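Long-range contact in OBCA, Oxalate Biosynthetic Component A (Burkholderia glumae, PDB 4NNB), which is a TIM-barrel-type enzyme with an added N-terminal domain and holds a magnesium ion: residues L398-L410 against A422-V434. Numbering follows the deposited sequence.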
loop_
_atom_site.group_PDB
_atom_site.type_symbol
_atom_site.label_atom_id
_atom_site.label_comp_id
_atom_site.label_asym_id
_atom_site.label_seq_id
_atom_site.Cartn_x
_atom_site.Cartn_y
_atom_site.Cartn_z
ATOM N N LEU A 398 3.567 17.395 5.902
ATOM C CA LEU A 398 3.014 17.582 7.245
ATOM C C LEU A 398 4.116 17.434 8.294
ATOM O O LEU A 398 4.243 18.260 9.203
ATOM C CB LEU A 398 1.906 16.578 7.531
ATOM C CG LEU A 398 0.652 16.615 6.664
ATOM C CD1 LEU A 398 -0.377 15.687 7.292
ATOM C CD2 LEU A 398 0.122 18.033 6.541
ATOM N N ILE A 399 4.891 16.361 8.170
ATOM C CA ILE A 399 6.107 16.203 8.951
ATOM C C ILE A 399 7.217 16.695 8.039
ATOM O O ILE A 399 7.507 16.072 7.021
ATOM C CB ILE A 399 6.360 14.728 9.335
ATOM C CG1 ILE A 399 5.179 14.166 10.141
ATOM C CG2 ILE A 399 7.667 14.600 10.120
ATOM C CD1 ILE A 399 5.293 12.663 10.484
ATOM N N ALA A 400 7.804 17.839 8.381
ATOM C CA ALA A 400 8.872 18.427 7.573
ATOM C C ALA A 400 9.893 17.364 7.194
ATOM O O ALA A 400 10.224 16.503 8.016
ATOM C CB ALA A 400 9.533 19.572 8.331
ATOM N N ARG A 401 10.369 17.398 5.952
ATOM C CA ARG A 401 11.248 16.342 5.467
ATOM C C ARG A 401 12.483 16.183 6.352
ATOM O O ARG A 401 12.869 15.061 6.667
ATOM C CB ARG A 401 11.665 16.552 4.007
ATOM C CG ARG A 401 12.695 15.512 3.540
ATOM C CD ARG A 401 12.887 15.494 2.032
ATOM N NE ARG A 401 13.746 14.383 1.622
ATOM C CZ ARG A 401 13.619 13.713 0.478
ATOM N NH1 ARG A 401 14.446 12.709 0.198
ATOM N NH2 ARG A 401 12.661 14.034 -0.386
ATOM N N VAL A 402 13.074 17.298 6.776
ATOM C CA VAL A 402 14.251 17.236 7.647
ATOM C C VAL A 402 13.936 16.522 8.963
ATOM O O VAL A 402 14.758 15.749 9.471
ATOM C CB VAL A 402 14.873 18.627 7.911
ATOM C CG1 VAL A 402 15.442 19.198 6.633
ATOM C CG2 VAL A 402 13.851 19.582 8.500
ATOM N N VAL A 403 12.742 16.765 9.498
ATOM C CA VAL A 403 12.304 16.093 10.712
ATOM C C VAL A 403 11.959 14.633 10.412
ATOM O O VAL A 403 12.296 13.732 11.185
ATOM C CB VAL A 403 11.105 16.807 11.364
ATOM C CG1 VAL A 403 10.628 16.044 12.596
ATOM C CG2 VAL A 403 11.474 18.239 11.740
ATOM N N ARG A 404 11.308 14.398 9.278
ATOM C CA ARG A 404 10.969 13.032 8.867
ATOM C C ARG A 404 12.220 12.163 8.691
ATOM O O ARG A 404 12.230 10.987 9.069
ATOM C CB ARG A 404 10.163 13.046 7.566
ATOM C CG ARG A 404 9.374 11.770 7.308
ATOM C CD ARG A 404 9.802 11.130 6.001
ATOM N NE ARG A 404 11.092 10.496 6.140
ATOM C CZ ARG A 404 12.078 10.564 5.254
ATOM N NH1 ARG A 404 11.943 11.246 4.127
ATOM N NH2 ARG A 404 13.207 9.936 5.510
ATOM N N GLU A 405 13.265 12.739 8.101
ATOM C CA GLU A 405 14.537 12.035 7.947
ATOM C C GLU A 405 15.134 11.637 9.308
ATOM O O GLU A 405 15.698 10.552 9.448
ATOM C CB GLU A 405 15.521 12.869 7.115
ATOM C CG GLU A 405 15.125 12.975 5.636
ATOM C CD GLU A 405 15.974 13.959 4.851
ATOM O OE1 GLU A 405 16.585 14.860 5.461
ATOM O OE2 GLU A 405 16.030 13.829 3.619
ATOM N N GLU A 406 14.984 12.501 10.307
ATOM C CA GLU A 406 15.455 12.209 11.659
ATOM C C GLU A 406 14.654 11.060 12.264
ATOM O O GLU A 406 15.210 10.182 12.935
ATOM C CB GLU A 406 15.357 13.461 12.546
ATOM C CG GLU A 406 15.991 13.319 13.938
ATOM C CD GLU A 406 16.185 14.663 14.650
ATOM O OE1 GLU A 406 15.976 15.724 14.018
ATOM O OE2 GLU A 406 16.553 14.655 15.845
ATOM N N ILE A 407 13.347 11.070 12.013
ATOM C CA ILE A 407 12.455 10.014 12.480
ATOM C C ILE A 407 12.826 8.646 11.893
ATOM O O ILE A 407 12.869 7.649 12.620
ATOM C CB ILE A 407 10.973 10.352 12.179
ATOM C CG1 ILE A 407 10.478 11.449 13.119
ATOM C CG2 ILE A 407 10.096 9.128 12.321
ATOM C CD1 ILE A 407 9.127 12.028 12.720
ATOM N N SER A 408 13.099 8.602 10.591
ATOM C CA SER A 408 13.493 7.358 9.932
ATOM C C SER A 408 14.810 6.830 10.512
ATOM O O SER A 408 14.964 5.627 10.742
ATOM C CB SER A 408 13.617 7.560 8.417
ATOM O OG SER A 408 12.362 7.899 7.843
ATOM N N SER A 409 15.748 7.740 10.753
ATOM C CA SER A 409 17.022 7.388 11.375
ATOM C C SER A 409 16.823 6.780 12.765
ATOM O O SER A 409 17.393 5.735 13.087
ATOM C CB SER A 409 17.919 8.622 11.456
ATOM O OG SER A 409 19.095 8.342 12.192
ATOM N N LEU A 410 16.002 7.434 13.580
ATOM C CA LEU A 410 15.699 6.948 14.918
ATOM C C LEU A 410 15.019 5.574 14.920
ATOM O O LEU A 410 15.372 4.707 15.734
ATOM C CB LEU A 410 14.868 7.976 15.686
ATOM C CG LEU A 410 15.614 9.238 16.122
ATOM C CD1 LEU A 410 14.637 10.370 16.343
ATOM C CD2 LEU A 410 16.399 8.983 17.399
ATOM N N ALA A 422 11.477 9.537 18.391
ATOM C CA ALA A 422 10.782 9.565 17.103
ATOM C C ALA A 422 9.310 9.958 17.261
ATOM O O ALA A 422 8.819 10.815 16.528
ATOM C CB ALA A 422 10.911 8.224 16.393
ATOM N N VAL A 423 8.618 9.331 18.210
ATOM C CA VAL A 423 7.246 9.694 18.551
ATOM C C VAL A 423 7.113 11.180 18.893
ATOM O O VAL A 423 6.183 11.849 18.436
ATOM C CB VAL A 423 6.714 8.846 19.725
ATOM C CG1 VAL A 423 5.372 9.375 20.220
ATOM C CG2 VAL A 423 6.587 7.390 19.312
ATOM N N GLU A 424 8.053 11.688 19.685
ATOM C CA GLU A 424 8.063 13.092 20.092
ATOM C C GLU A 424 8.141 14.039 18.891
ATOM O O GLU A 424 7.398 15.020 18.813
ATOM C CB GLU A 424 9.231 13.359 21.054
ATOM C CG GLU A 424 9.388 14.820 21.467
ATOM C CD GLU A 424 10.404 15.017 22.589
ATOM O OE1 GLU A 424 10.347 16.078 23.254
ATOM O OE2 GLU A 424 11.254 14.117 22.805
ATOM N N LEU A 425 9.044 13.746 17.962
ATOM C CA LEU A 425 9.212 14.576 16.776
ATOM C C LEU A 425 7.961 14.553 15.907
ATOM O O LEU A 425 7.598 15.564 15.307
ATOM C CB LEU A 425 10.404 14.105 15.951
ATOM C CG LEU A 425 11.748 14.059 16.672
ATOM C CD1 LEU A 425 12.810 13.454 15.773
ATOM C CD2 LEU A 425 12.153 15.449 17.105
ATOM N N ALA A 426 7.318 13.392 15.835
ATOM C CA ALA A 426 6.120 13.229 15.016
ATOM C C ALA A 426 4.988 14.064 15.588
ATOM O O ALA A 426 4.349 14.849 14.868
ATOM C CB ALA A 426 5.718 11.763 14.942
ATOM N N ILE A 427 4.751 13.895 16.888
ATOM C CA ILE A 427 3.727 14.657 17.598
ATOM C C ILE A 427 3.954 16.169 17.499
ATOM O O ILE A 427 3.001 16.921 17.277
ATOM C CB ILE A 427 3.613 14.217 19.079
ATOM C CG1 ILE A 427 3.039 12.806 19.148
ATOM C CG2 ILE A 427 2.714 15.155 19.861
ATOM C CD1 ILE A 427 2.785 12.297 20.555
ATOM N N GLY A 428 5.205 16.605 17.650
ATOM C CA GLY A 428 5.535 18.019 17.558
ATOM C C GLY A 428 5.224 18.606 16.189
ATOM O O GLY A 428 4.794 19.756 16.073
ATOM N N GLN A 429 5.447 17.816 15.142
ATOM C CA GLN A 429 5.136 18.267 13.791
ATOM C C GLN A 429 3.632 18.240 13.519
ATOM O O GLN A 429 3.088 19.163 12.908
ATOM C CB GLN A 429 5.881 17.418 12.761
ATOM C CG GLN A 429 7.368 17.693 12.709
ATOM C CD GLN A 429 7.667 19.026 12.077
ATOM O OE1 GLN A 429 7.421 19.226 10.886
ATOM N NE2 GLN A 429 8.184 19.958 12.872
ATOM N N LEU A 430 2.959 17.189 13.982
ATOM C CA LEU A 430 1.562 16.983 13.629
ATOM C C LEU A 430 0.596 17.742 14.528
ATOM O O LEU A 430 -0.523 18.043 14.109
ATOM C CB LEU A 430 1.212 15.485 13.606
ATOM C CG LEU A 430 1.900 14.664 12.512
ATOM C CD1 LEU A 430 1.634 13.163 12.722
ATOM C CD2 LEU A 430 1.414 15.111 11.136
ATOM N N ARG A 431 1.023 18.052 15.756
ATOM C CA ARG A 431 0.125 18.693 16.725
ATOM C C ARG A 431 -0.544 19.988 16.225
ATOM O O ARG A 431 -1.765 20.111 16.326
ATOM C CB ARG A 431 0.819 18.925 18.083
ATOM C CG ARG A 431 -0.022 19.707 19.088
ATOM C CD ARG A 431 -0.650 18.798 20.112
ATOM N NE ARG A 431 0.374 18.218 20.979
ATOM C CZ ARG A 431 0.194 17.136 21.723
ATOM N NH1 ARG A 431 -0.969 16.506 21.697
ATOM N NH2 ARG A 431 1.181 16.678 22.479
ATOM N N PRO A 432 0.241 20.942 15.682
ATOM C CA PRO A 432 -0.405 22.187 15.246
ATOM C C PRO A 432 -1.344 21.951 14.066
ATOM O O PRO A 432 -2.315 22.691 13.924
ATOM C CB PRO A 432 0.768 23.058 14.786
ATOM C CG PRO A 432 1.997 22.409 15.295
ATOM C CD PRO A 432 1.691 20.960 15.408
ATOM N N VAL A 433 -1.057 20.950 13.232
ATOM C CA VAL A 433 -1.958 20.596 12.128
ATOM C C VAL A 433 -3.283 20.110 12.699
ATOM O O VAL A 433 -4.354 20.593 12.311
ATOM C CB VAL A 433 -1.328 19.524 11.191
ATOM C CG1 VAL A 433 -2.343 19.007 10.163
ATOM C CG2 VAL A 433 -0.108 20.091 10.483
ATOM N N VAL A 434 -3.212 19.178 13.649
ATOM C CA VAL A 434 -4.419 18.673 14.290
ATOM C C VAL A 434 -5.219 19.810 14.950
ATOM O O VAL A 434 -6.438 19.883 14.808
ATOM C CB VAL A 434 -4.093 17.572 15.326
ATOM C CG1 VAL A 434 -5.322 17.208 16.136
ATOM C CG2 VAL A 434 -3.523 16.326 14.618
HETATM O O HOH W 1 5.297 20.679 9.570
#
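One face of the Gln429 amide is covered by Val403, whose CG2 lies above the amide plane, 3.9 Å from Gln429 CD. At its oxygen end, Ala400 N donates to Gln429 OE1 over 2.9 Å; the N-H points almost straight at the acceptor (165°), although the donor is tilted 29° from the carbonyl plane. The guanidinium of Arg401 meets Glu405 with its edge, the salt bridge from Arg401 NE to Glu405 OE2 lying in the guanidinium plane, along the same helix.

A bend at chi2 of Gln429 aims OE1 at the N-H of Ala400, the N-cap residue of helix 401-413. A water also donates to Gln429 OE1 (2.9 Å) and to Leu398 O, so two bonds grip this oxygen and limit rotation of the amide.

Farther along, Leu425 is a knob in a hole formed by Val403, Glu406, Ile407 and Leu410. Its CD1 is 3.6 Å from Leu410 CD1 and 3.7 Å from Glu406 CG, both side chains crossing it at about a right angle. Ile407 instead runs past Leu425 in the opposite sense, with CG1 3.9 Å from Leu425 CB. Beyond the amide, Leu430 CD2 reaches Leu398 CB at 3.9 Å and also touches Ile399 CG1.

The two segments approach to 9.3 Å between helix axes and run antiparallel at 158°, as a helical hairpin. Arg401 N is hydrogen-bonded to the carboxylate of Asp395, and Arg404 forms a salt bridge with Asp382. Ala426 and Leu430 pack on helix 458-465, and Val433 on helix 352-359. The hairpin thus belongs to the connection between neighbouring parallel strands 373-378 and 444-449, a beta-alpha-beta crossover consistent with the TIM-barrel fold.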